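Local structure of putative membrane anchored protein (Corynebacterium diphtheriae, 3LSO) at residues S50-M55 with L68-D73; E57-G62 with A185-D190. The protein is of unknown function but probably acts at the cell surface as a membrane-anchored protein built of several all-beta domains. All coordinates share one frame; numbering follows the deposited sequence.

Contact 1 (S50-M55 with L68-D73); sequences SAEFEM and LIKIKD
A51, F53, I69 and I71 form the tightly packed side of this antiparallel strand pair. The I69 CD1 methyl lies over one face of the F53 ring, 3.7 Å from its centroid, in a CH-pi contact. It sits toward the rim, above CD1 and CE1. I69 CG2 touches the CE2 and CZ part of the same ring, with CE2 at 3.7 Å. Both I69 branches thus meet F53, and the two side chains run alongside each other. F184 stacks on the F53 ring, and I96 and F154 also pack on this residue. A51 adds a smaller contact, its CB 4.3 Å from I71 CG1.

The backbones are joined by five hydrogen bonds. E52 and K70 exchange two, E52 N to K70 O at 2.8 Å and K70 N to E52 O at 3.0 Å. E54 and L68 exchange two more. K72 N gives the fifth to S50 O.

The other face is looser and mostly charged, with L68 among E52, E54 and K70. With CG anti to the backbone N (chi1 171°), E52 extends its carboxylate out to the amine of K72. K72 bends at chi2 (-65°), bringing its NZ back to form a long salt bridge of 3.6 Å with E52 OE1. K70 crosses E52 obliquely and continues outward into an exposed position. E54 lies alongside L68, its OE1 beside the L68 CD2 methyl, and is also exposed. One apolar and one largely charged face is the pattern of a strand pair in a beta-sandwich wall, consistent with the E-set, immunoglobulin-like family of this domain.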
# COMPACT_ATOMS: atom_id res chain seq x y z
N SER A 50 -34.38 -11.00 18.89
CA SER A 50 -33.68 -9.71 18.91
C SER A 50 -32.31 -9.80 19.60
O SER A 50 -32.21 -10.31 20.71
CB SER A 50 -34.57 -8.68 19.62
OG SER A 50 -34.03 -7.38 19.53
N ALA A 51 -31.25 -9.32 18.94
CA ALA A 51 -29.88 -9.46 19.49
C ALA A 51 -28.91 -8.30 19.18
O ALA A 51 -28.91 -7.75 18.07
CB ALA A 51 -29.26 -10.79 19.06
N GLU A 52 -28.07 -7.97 20.17
CA GLU A 52 -27.01 -6.96 20.03
C GLU A 52 -25.63 -7.62 19.89
O GLU A 52 -25.17 -8.29 20.81
CB GLU A 52 -27.01 -6.00 21.23
CG GLU A 52 -25.82 -5.04 21.29
CD GLU A 52 -25.91 -4.04 22.45
OE1 GLU A 52 -26.71 -4.25 23.39
OE2 GLU A 52 -25.17 -3.04 22.41
N PHE A 53 -24.99 -7.42 18.74
CA PHE A 53 -23.63 -7.95 18.48
C PHE A 53 -22.58 -6.86 18.57
O PHE A 53 -22.44 -6.05 17.64
CB PHE A 53 -23.55 -8.57 17.09
CG PHE A 53 -24.00 -9.99 17.02
CD1 PHE A 53 -23.08 -11.01 16.75
CD2 PHE A 53 -25.34 -10.33 17.20
CE1 PHE A 53 -23.47 -12.35 16.66
CE2 PHE A 53 -25.75 -11.65 17.12
CZ PHE A 53 -24.81 -12.67 16.85
N GLU A 54 -21.82 -6.85 19.66
CA GLU A 54 -20.72 -5.88 19.80
C GLU A 54 -19.38 -6.47 19.40
O GLU A 54 -18.86 -7.37 20.06
CB GLU A 54 -20.67 -5.33 21.23
CG GLU A 54 -21.88 -4.49 21.60
CD GLU A 54 -22.07 -4.39 23.09
OE1 GLU A 54 -21.88 -5.42 23.78
OE2 GLU A 54 -22.41 -3.28 23.57
N MSE A 55 -18.82 -5.98 18.31
CA MSE A 55 -17.52 -6.42 17.85
C MSE A 55 -16.75 -5.22 17.38
O MSE A 55 -17.36 -4.19 17.06
CB MSE A 55 -17.67 -7.39 16.69
CG MSE A 55 -18.48 -8.61 17.00
SE MSE A 55 -19.12 -9.34 15.35
CE MSE A 55 -17.55 -10.31 14.81
N LEU A 68 -19.20 -9.93 21.81
CA LEU A 68 -20.19 -10.01 22.88
C LEU A 68 -21.60 -10.07 22.29
O LEU A 68 -21.97 -9.21 21.49
CB LEU A 68 -20.04 -8.81 23.82
CG LEU A 68 -20.68 -9.04 25.20
CD1 LEU A 68 -19.71 -9.78 26.13
CD2 LEU A 68 -21.17 -7.73 25.84
N ILE A 69 -22.38 -11.09 22.66
CA ILE A 69 -23.78 -11.22 22.20
C ILE A 69 -24.77 -10.98 23.33
O ILE A 69 -24.97 -11.86 24.18
CB ILE A 69 -24.15 -12.63 21.60
CG1 ILE A 69 -22.99 -13.31 20.86
CG2 ILE A 69 -25.41 -12.54 20.73
CD1 ILE A 69 -22.34 -12.49 19.77
N LYS A 70 -25.42 -9.82 23.34
CA LYS A 70 -26.56 -9.63 24.22
C LYS A 70 -27.84 -10.09 23.50
O LYS A 70 -28.19 -9.56 22.45
CB LYS A 70 -26.66 -8.17 24.72
CG LYS A 70 -27.59 -8.03 25.94
CD LYS A 70 -27.57 -6.63 26.59
CE LYS A 70 -28.48 -6.57 27.83
NZ LYS A 70 -28.79 -5.17 28.32
N ILE A 71 -28.50 -11.10 24.06
CA ILE A 71 -29.79 -11.54 23.53
C ILE A 71 -30.89 -10.93 24.37
O ILE A 71 -30.88 -11.08 25.58
CB ILE A 71 -29.92 -13.08 23.51
CG1 ILE A 71 -29.27 -13.65 22.25
CG2 ILE A 71 -31.38 -13.49 23.55
CD1 ILE A 71 -28.81 -15.06 22.40
N LYS A 72 -31.83 -10.24 23.73
CA LYS A 72 -32.92 -9.58 24.46
C LYS A 72 -34.07 -10.56 24.72
O LYS A 72 -34.33 -11.45 23.89
CB LYS A 72 -33.40 -8.31 23.74
CG LYS A 72 -32.36 -7.17 23.63
CD LYS A 72 -31.95 -6.58 25.00
CE LYS A 72 -31.48 -5.10 24.89
NZ LYS A 72 -30.19 -4.88 24.14
N ASP A 73 -34.73 -10.39 25.87
CA ASP A 73 -35.81 -11.28 26.33
C ASP A 73 -36.94 -11.39 25.32
O ASP A 73 -37.23 -10.44 24.59
CB ASP A 73 -36.40 -10.78 27.66
CG ASP A 73 -35.40 -10.80 28.81
OD1 ASP A 73 -34.24 -11.23 28.61
OD2 ASP A 73 -35.79 -10.39 29.93

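Contact 2 (E57-G62 with A185-D190); sequences ESVKAG and ATVKVD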
# COMPACT_ATOMS: atom_id res chain seq x y z
N GLU A 57 -15.07 -2.68 14.92
CA GLU A 57 -15.45 -2.23 13.59
C GLU A 57 -14.55 -2.91 12.55
O GLU A 57 -15.00 -3.29 11.46
CB GLU A 57 -15.32 -0.71 13.51
CG GLU A 57 -15.78 -0.08 12.19
CD GLU A 57 -15.17 1.30 11.96
OE1 GLU A 57 -14.34 1.75 12.79
OE2 GLU A 57 -15.53 1.94 10.95
N SER A 58 -13.28 -3.10 12.92
CA SER A 58 -12.24 -3.52 12.00
C SER A 58 -11.33 -4.50 12.72
O SER A 58 -11.13 -4.37 13.93
CB SER A 58 -11.44 -2.27 11.57
OG SER A 58 -11.13 -2.27 10.19
N VAL A 59 -10.80 -5.50 12.01
CA VAL A 59 -9.68 -6.32 12.52
C VAL A 59 -8.67 -6.70 11.45
O VAL A 59 -8.89 -6.53 10.25
CB VAL A 59 -10.08 -7.64 13.27
CG1 VAL A 59 -10.88 -7.37 14.53
CG2 VAL A 59 -10.77 -8.64 12.35
N LYS A 60 -7.56 -7.25 11.93
CA LYS A 60 -6.54 -7.83 11.08
C LYS A 60 -6.78 -9.34 10.98
O LYS A 60 -7.23 -9.96 11.96
CB LYS A 60 -5.12 -7.47 11.61
CG LYS A 60 -4.86 -5.93 11.71
CD LYS A 60 -3.38 -5.52 11.49
CE LYS A 60 -3.06 -4.11 12.11
NZ LYS A 60 -2.96 -4.08 13.65
N ALA A 61 -6.53 -9.91 9.81
CA ALA A 61 -6.60 -11.36 9.60
C ALA A 61 -5.57 -12.03 10.49
O ALA A 61 -4.39 -11.68 10.43
CB ALA A 61 -6.33 -11.70 8.14
N GLY A 62 -6.01 -12.96 11.34
CA GLY A 62 -5.10 -13.71 12.20
C GLY A 62 -5.08 -13.27 13.65
O GLY A 62 -4.54 -13.97 14.50
N ALA A 185 -23.89 -7.66 12.45
CA ALA A 185 -22.73 -6.79 12.31
C ALA A 185 -21.93 -7.19 11.06
O ALA A 185 -22.04 -8.33 10.57
CB ALA A 185 -21.86 -6.85 13.57
N THR A 186 -21.17 -6.23 10.54
CA THR A 186 -20.18 -6.45 9.50
C THR A 186 -18.82 -6.19 10.15
O THR A 186 -18.71 -5.30 11.00
CB THR A 186 -20.39 -5.47 8.32
OG1 THR A 186 -21.59 -5.83 7.63
CG2 THR A 186 -19.24 -5.50 7.31
N VAL A 187 -17.80 -6.95 9.78
CA VAL A 187 -16.44 -6.68 10.26
C VAL A 187 -15.46 -6.65 9.08
O VAL A 187 -15.37 -7.62 8.32
CB VAL A 187 -15.97 -7.72 11.30
CG1 VAL A 187 -14.63 -7.35 11.85
CG2 VAL A 187 -16.97 -7.85 12.44
N LYS A 188 -14.72 -5.55 8.92
CA LYS A 188 -13.69 -5.49 7.89
C LYS A 188 -12.46 -6.23 8.39
O LYS A 188 -11.98 -5.98 9.49
CB LYS A 188 -13.36 -4.04 7.48
CG LYS A 188 -12.14 -3.84 6.52
CD LYS A 188 -12.19 -4.72 5.24
CE LYS A 188 -11.68 -4.01 3.99
NZ LYS A 188 -10.24 -3.57 4.07
N VAL A 189 -11.98 -7.17 7.57
CA VAL A 189 -10.74 -7.87 7.83
C VAL A 189 -9.64 -7.25 6.96
O VAL A 189 -9.55 -7.51 5.75
CB VAL A 189 -10.87 -9.38 7.55
CG1 VAL A 189 -9.56 -10.06 7.79
CG2 VAL A 189 -11.95 -9.99 8.41
N ASP A 190 -8.83 -6.40 7.59
CA ASP A 190 -7.60 -5.91 6.96
C ASP A 190 -6.58 -7.05 6.94
O ASP A 190 -6.64 -7.93 7.80
CB ASP A 190 -7.04 -4.68 7.70
CG ASP A 190 -7.87 -3.42 7.48
OD1 ASP A 190 -8.32 -3.20 6.33
OD2 ASP A 190 -8.07 -2.64 8.44
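S58, V59 and K60 run parallel to K188, V189 and D190, with the short strand axes 4.5 Å apart and 30° from parallel. V59 uses both of its backbone polar groups: its N donates to K188 O at 2.8 Å, and its O accepts from D190 N at 2.7 Å. A61 N then donates to D190 O. At the other end, K188 N to E57 O is a weak bond of 3.4 Å. The short strand 58-60 thus adds a parallel partner to strand 186-190, which pairs antiparallel with strand 150-167; the result is mixed pairing, in a domain whose family belongs to the immunoglobulin-like E-set clan.

The apolar contacts centre on valines. V59 CG2 meets V187 CG1 at 4.1 Å, the two side chains crossing at a slant, and lies 4.3 Å from V189 CG2. V189 CG1 is anti to its backbone N (chi1 179°) and reaches A61 CB at 3.6 Å. L152 packs on V187 and V189. S58, K60, K188 and D190 line the other, polar face. There K188 bends forward along its strand, and its NZ forms a salt bridge with D190 OD1 at 3.0 Å. D190 OD2 lies near S58 OG.

The two contacts belong to the same N-terminal domain, with centres about 18 Å apart. Their segments alternate along the chain: 50-55, 57-62, 68-73, then 185-190. Strand 41-54 pairs with strand 65-76 in contact 1, while the intervening strand 58-60 turns aside to pair with strand 186-190 in contact 2. Selenomethionine M55, just after strand 41-54, joins the two directly. Its CE packs 3.5 Å from V187 CG2, and its SE faces A185 CB. Contact 2 pairs an early strand, 58-60, with 186-190, the last strand in the sheets of this region. It lies nearer the centre of the elongated chain, probably close to the junction with the next beta domain.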